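Local coordinates for protein Beta2-bungarotoxin (Bungarus multicinctus, PDB 1BUN) that probably helps target a two-chain snake-venom neurotoxin, as its Kunitz-type subunit, while the partner chain probably supplies phospholipase A2 activity, at residues R3-P11 with N41-S49. Residues are numbered along the deposited sequence; the frame is centred on the assembly and turned at random.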
ATOM      1  N   ARG B   3     -11.254  -0.211  -3.528  1.00 35.92           N
ATOM      2  CA  ARG B   3     -11.703  -1.104  -4.595  1.00 33.31           C
ATOM      3  C   ARG B   3     -11.859  -0.337  -5.886  1.00 33.00           C
ATOM      4  O   ARG B   3     -12.303   0.801  -5.860  1.00 34.15           O
ATOM      5  CB  ARG B   3     -13.030  -1.735  -4.232  1.00 29.64           C
ATOM      6  CG  ARG B   3     -13.240  -2.999  -4.960  1.00 25.72           C
ATOM      7  CD  ARG B   3     -14.564  -3.566  -4.644  1.00 25.05           C
ATOM      8  NE  ARG B   3     -14.776  -4.815  -5.358  1.00 24.94           N
ATOM      9  CZ  ARG B   3     -15.770  -5.029  -6.207  1.00 26.23           C
ATOM     10  NH1 ARG B   3     -16.651  -4.066  -6.477  1.00 26.70           N
ATOM     11  NH2 ARG B   3     -15.944  -6.243  -6.694  1.00 28.90           N
ATOM     12  N   HIS B   4     -11.485  -0.932  -7.015  1.00 32.74           N
ATOM     13  CA  HIS B   4     -11.608  -0.216  -8.280  1.00 30.35           C
ATOM     14  C   HIS B   4     -13.071   0.128  -8.539  1.00 30.27           C
ATOM     15  O   HIS B   4     -13.952  -0.723  -8.442  1.00 31.35           O
ATOM     16  CB  HIS B   4     -11.044  -1.027  -9.448  1.00 27.39           C
ATOM     17  CG  HIS B   4     -10.824  -0.213 -10.685  1.00 25.88           C
ATOM     18  ND1 HIS B   4     -11.861   0.096 -11.527  1.00 25.49           N
ATOM     19  CD2 HIS B   4      -9.724   0.493 -11.057  1.00 25.55           C
ATOM     20  CE1 HIS B   4     -11.381   0.986 -12.378  1.00 24.92           C
ATOM     21  NE2 HIS B   4     -10.097   1.258 -12.132  1.00 24.85           N
ATOM     22  N   PRO B   5     -13.358   1.393  -8.823  1.00 29.87           N
ATOM     23  CA  PRO B   5     -14.739   1.787  -9.079  1.00 30.34           C
ATOM     24  C   PRO B   5     -15.440   1.142 -10.273  1.00 31.05           C
ATOM     25  O   PRO B   5     -16.666   1.212 -10.366  1.00 33.27           O
ATOM     26  CB  PRO B   5     -14.628   3.302  -9.248  1.00 30.49           C
ATOM     27  CG  PRO B   5     -13.218   3.498  -9.719  1.00 30.45           C
ATOM     28  CD  PRO B   5     -12.480   2.568  -8.812  1.00 30.75           C
ATOM     29  N   ASP B   6     -14.710   0.480 -11.163  1.00 29.92           N
ATOM     30  CA  ASP B   6     -15.363  -0.111 -12.334  1.00 28.86           C
ATOM     31  C   ASP B   6     -15.514  -1.625 -12.318  1.00 28.71           C
ATOM     32  O   ASP B   6     -16.089  -2.213 -13.231  1.00 29.45           O
ATOM     33  CB  ASP B   6     -14.647   0.349 -13.605  1.00 28.23           C
ATOM     34  CG  ASP B   6     -14.689   1.868 -13.778  1.00 29.95           C
ATOM     35  OD1 ASP B   6     -15.777   2.454 -13.551  1.00 30.87           O
ATOM     36  OD2 ASP B   6     -13.654   2.484 -14.138  1.00 28.58           O
ATOM     37  N   CYS B   7     -15.090  -2.246 -11.230  1.00 27.67           N
ATOM     38  CA  CYS B   7     -15.126  -3.695 -11.082  1.00 27.06           C
ATOM     39  C   CYS B   7     -16.421  -4.437 -11.407  1.00 28.10           C
ATOM     40  O   CYS B   7     -16.404  -5.655 -11.611  1.00 28.22           O
ATOM     41  CB  CYS B   7     -14.646  -4.077  -9.676  1.00 23.77           C
ATOM     42  SG  CYS B   7     -12.898  -3.673  -9.417  1.00 21.15           S
ATOM     43  N   ASP B   8     -17.539  -3.727 -11.446  1.00 28.63           N
ATOM     44  CA  ASP B   8     -18.800  -4.387 -11.735  1.00 30.32           C
ATOM     45  C   ASP B   8     -19.470  -3.923 -13.028  1.00 30.33           C
ATOM     46  O   ASP B   8     -20.654  -4.173 -13.250  1.00 32.58           O
ATOM     47  CB  ASP B   8     -19.752  -4.227 -10.543  1.00 31.87           C
ATOM     48  CG  ASP B   8     -19.236  -4.906  -9.294  1.00 31.04           C
ATOM     49  OD1 ASP B   8     -19.052  -6.140  -9.323  1.00 31.12           O
ATOM     50  OD2 ASP B   8     -18.988  -4.202  -8.293  1.00 30.49           O
ATOM     51  N   LYS B   9     -18.730  -3.231 -13.879  1.00 29.39           N
ATOM     52  CA  LYS B   9     -19.282  -2.761 -15.140  1.00 28.61           C
ATOM     53  C   LYS B   9     -18.951  -3.825 -16.173  1.00 29.02           C
ATOM     54  O   LYS B   9     -18.064  -4.659 -15.940  1.00 30.56           O
ATOM     55  CB  LYS B   9     -18.641  -1.436 -15.514  1.00 28.77           C
ATOM     56  CG  LYS B   9     -19.034  -0.336 -14.567  1.00 31.01           C
ATOM     57  CD  LYS B   9     -18.315   0.927 -14.870  1.00 35.56           C
ATOM     58  CE  LYS B   9     -18.951   2.081 -14.133  1.00 38.99           C
ATOM     59  NZ  LYS B   9     -18.178   3.342 -14.361  1.00 44.40           N
ATOM     60  N   PRO B  10     -19.669  -3.855 -17.312  1.00 27.14           N
ATOM     61  CA  PRO B  10     -19.296  -4.906 -18.253  1.00 24.51           C
ATOM     62  C   PRO B  10     -17.975  -4.534 -18.939  1.00 22.67           C
ATOM     63  O   PRO B  10     -17.670  -3.359 -19.096  1.00 20.48           O
ATOM     64  CB  PRO B  10     -20.503  -4.966 -19.186  1.00 24.53           C
ATOM     65  CG  PRO B  10     -20.947  -3.565 -19.237  1.00 25.45           C
ATOM     66  CD  PRO B  10     -20.843  -3.108 -17.798  1.00 26.73           C
ATOM     67  N   PRO B  11     -17.129  -5.541 -19.228  1.00 21.74           N
ATOM     68  CA  PRO B  11     -15.837  -5.353 -19.873  1.00 21.27           C
ATOM     69  C   PRO B  11     -16.021  -4.762 -21.264  1.00 21.09           C
ATOM     70  O   PRO B  11     -16.871  -5.225 -22.023  1.00 22.57           O
ATOM     71  CB  PRO B  11     -15.291  -6.788 -19.929  1.00 20.59           C
ATOM     72  CG  PRO B  11     -16.516  -7.606 -20.102  1.00 19.30           C
ATOM     73  CD  PRO B  11     -17.389  -6.983 -19.046  1.00 20.88           C
ATOM     74  N   ASN B  41     -10.763   1.274 -23.806  1.00 24.28           N
ATOM     75  CA  ASN B  41     -10.830   1.810 -22.450  1.00 26.15           C
ATOM     76  C   ASN B  41     -12.122   2.548 -22.056  1.00 26.15           C
ATOM     77  O   ASN B  41     -12.072   3.620 -21.439  1.00 27.21           O
ATOM     78  CB  ASN B  41      -9.630   2.717 -22.203  1.00 27.29           C
ATOM     79  CG  ASN B  41      -9.389   2.943 -20.751  1.00 29.52           C
ATOM     80  OD1 ASN B  41      -9.344   1.992 -19.981  1.00 32.22           O
ATOM     81  ND2 ASN B  41      -9.254   4.200 -20.350  1.00 30.05           N
ATOM     82  N   GLY B  42     -13.270   1.980 -22.412  1.00 24.84           N
ATOM     83  CA  GLY B  42     -14.544   2.594 -22.086  1.00 22.95           C
ATOM     84  C   GLY B  42     -14.760   2.590 -20.592  1.00 23.00           C
ATOM     85  O   GLY B  42     -15.668   3.253 -20.091  1.00 23.47           O
ATOM     86  N   ASN B  43     -13.948   1.803 -19.884  1.00 21.72           N
ATOM     87  CA  ASN B  43     -14.004   1.691 -18.440  1.00 20.07           C
ATOM     88  C   ASN B  43     -12.752   0.941 -18.076  1.00 20.73           C
ATOM     89  O   ASN B  43     -12.197   0.268 -18.943  1.00 22.85           O
ATOM     90  CB  ASN B  43     -15.275   0.964 -17.956  1.00 18.86           C
ATOM     91  CG  ASN B  43     -15.270  -0.543 -18.214  1.00 18.48           C
ATOM     92  OD1 ASN B  43     -14.231  -1.188 -18.289  1.00 16.89           O
ATOM     93  ND2 ASN B  43     -16.459  -1.115 -18.297  1.00 17.00           N
ATOM     94  N   GLY B  44     -12.360   0.965 -16.803  1.00 18.93           N
ATOM     95  CA  GLY B  44     -11.143   0.299 -16.393  1.00 18.04           C
ATOM     96  C   GLY B  44     -11.226  -1.121 -15.883  1.00 18.36           C
ATOM     97  O   GLY B  44     -10.296  -1.572 -15.211  1.00 19.41           O
ATOM     98  N   ASN B  45     -12.313  -1.831 -16.173  1.00 17.21           N
ATOM     99  CA  ASN B  45     -12.463  -3.216 -15.728  1.00 16.00           C
ATOM    100  C   ASN B  45     -11.762  -4.057 -16.781  1.00 16.63           C
ATOM    101  O   ASN B  45     -12.384  -4.560 -17.733  1.00 17.30           O
ATOM    102  CB  ASN B  45     -13.949  -3.614 -15.617  1.00 15.53           C
ATOM    103  CG  ASN B  45     -14.154  -4.967 -14.944  1.00 17.13           C
ATOM    104  OD1 ASN B  45     -13.189  -5.654 -14.611  1.00 20.69           O
ATOM    105  ND2 ASN B  45     -15.401  -5.358 -14.745  1.00 14.78           N
ATOM    106  N   HIS B  46     -10.437  -4.020 -16.716  1.00 17.19           N
ATOM    107  CA  HIS B  46      -9.559  -4.768 -17.611  1.00 16.71           C
ATOM    108  C   HIS B  46      -8.155  -4.669 -17.027  1.00 17.35           C
ATOM    109  O   HIS B  46      -7.596  -3.577 -16.886  1.00 18.42           O
ATOM    110  CB  HIS B  46      -9.617  -4.237 -19.058  1.00 13.41           C
ATOM    111  CG  HIS B  46      -9.197  -2.805 -19.212  1.00 12.02           C
ATOM    112  ND1 HIS B  46      -7.887  -2.383 -19.273  1.00 11.11           N
ATOM    113  CD2 HIS B  46      -9.949  -1.684 -19.365  1.00 10.74           C
ATOM    114  CE1 HIS B  46      -7.887  -1.058 -19.457  1.00  9.97           C
ATOM    115  NE2 HIS B  46      -9.120  -0.588 -19.521  1.00 10.56           N
ATOM    116  N   PHE B  47      -7.570  -5.800 -16.677  1.00 17.02           N
ATOM    117  CA  PHE B  47      -6.245  -5.748 -16.079  1.00 18.94           C
ATOM    118  C   PHE B  47      -5.307  -6.755 -16.746  1.00 18.79           C
ATOM    119  O   PHE B  47      -5.754  -7.812 -17.173  1.00 19.24           O
ATOM    120  CB  PHE B  47      -6.361  -5.993 -14.543  1.00 20.53           C
ATOM    121  CG  PHE B  47      -7.541  -5.291 -13.894  1.00 19.47           C
ATOM    122  CD1 PHE B  47      -8.813  -5.848 -13.943  1.00 20.18           C
ATOM    123  CD2 PHE B  47      -7.396  -4.048 -13.319  1.00 20.65           C
ATOM    124  CE1 PHE B  47      -9.929  -5.173 -13.436  1.00 20.04           C
ATOM    125  CE2 PHE B  47      -8.517  -3.358 -12.806  1.00 22.24           C
ATOM    126  CZ  PHE B  47      -9.785  -3.931 -12.871  1.00 20.12           C
ATOM    127  N   LYS B  48      -4.017  -6.432 -16.816  1.00 19.38           N
ATOM    128  CA  LYS B  48      -3.023  -7.312 -17.427  1.00 21.02           C
ATOM    129  C   LYS B  48      -3.084  -8.726 -16.895  1.00 21.03           C
ATOM    130  O   LYS B  48      -2.701  -9.645 -17.594  1.00 21.87           O
ATOM    131  CB  LYS B  48      -1.592  -6.851 -17.163  1.00 26.22           C
ATOM    132  CG  LYS B  48      -1.303  -5.362 -17.128  1.00 32.88           C
ATOM    133  CD  LYS B  48       0.107  -5.135 -16.529  1.00 36.00           C
ATOM    134  CE  LYS B  48       0.401  -3.647 -16.273  1.00 37.44           C
ATOM    135  NZ  LYS B  48      -0.376  -3.090 -15.131  1.00 35.90           N
ATOM    136  N   SER B  49      -3.484  -8.916 -15.643  1.00 21.11           N
ATOM    137  CA  SER B  49      -3.527 -10.265 -15.101  1.00 22.22           C
ATOM    138  C   SER B  49      -4.520 -10.525 -13.987  1.00 22.49           C
ATOM    139  O   SER B  49      -5.082  -9.596 -13.414  1.00 22.99           O
ATOM    140  CB  SER B  49      -2.130 -10.698 -14.659  1.00 24.37           C
ATOM    141  OG  SER B  49      -1.644  -9.903 -13.592  1.00 25.29           O
TER
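Two asparagine amides, those of Asn43 and Asn45, reach from loop 41-49 to backbone carbonyls of loop 3-11, a worked example of side chains binding segments where no strand pairing exists. Asn45, its CG anti to the backbone N (chi1 -171°), carries ND2 to Lys9 O at 3.0 Å, with that oxygen close to the plane of the Asn45 amide, while OD1 is taken by the backbone N of Tyr25; one flat group thus bridges both loops and a strand. Asn43 ND2 donates to Pro10 O at 2.7 Å, and its OD1 accepts from the backbone N of Asn45 at 2.9 Å, the donor lying well above the Asn43 carbonyl plane, an Asx turn that links the Asn43 side chain to the backbone of Asn45. The two carboxylate oxygens of Asp6 serve different partners: OD2 receives a weak bond from Gly44 N, whereas OD1 forms a salt bridge within 3-11 to Lys9 NZ at 2.7 Å. Further along, Phe47 points its edge at a face of His4 in a T-shaped pair, planes at 79°. The imidazole is steadied by Asp6 N, which donates to His4 ND1 at 2.9 Å. In this Kunitz fold the Cys7–Cys57 disulfide fastens segment 3-11 to helix 50-57, against which Phe47 also packs, while Pro11 and Asn45 rest on Tyr24 of strand 20-26.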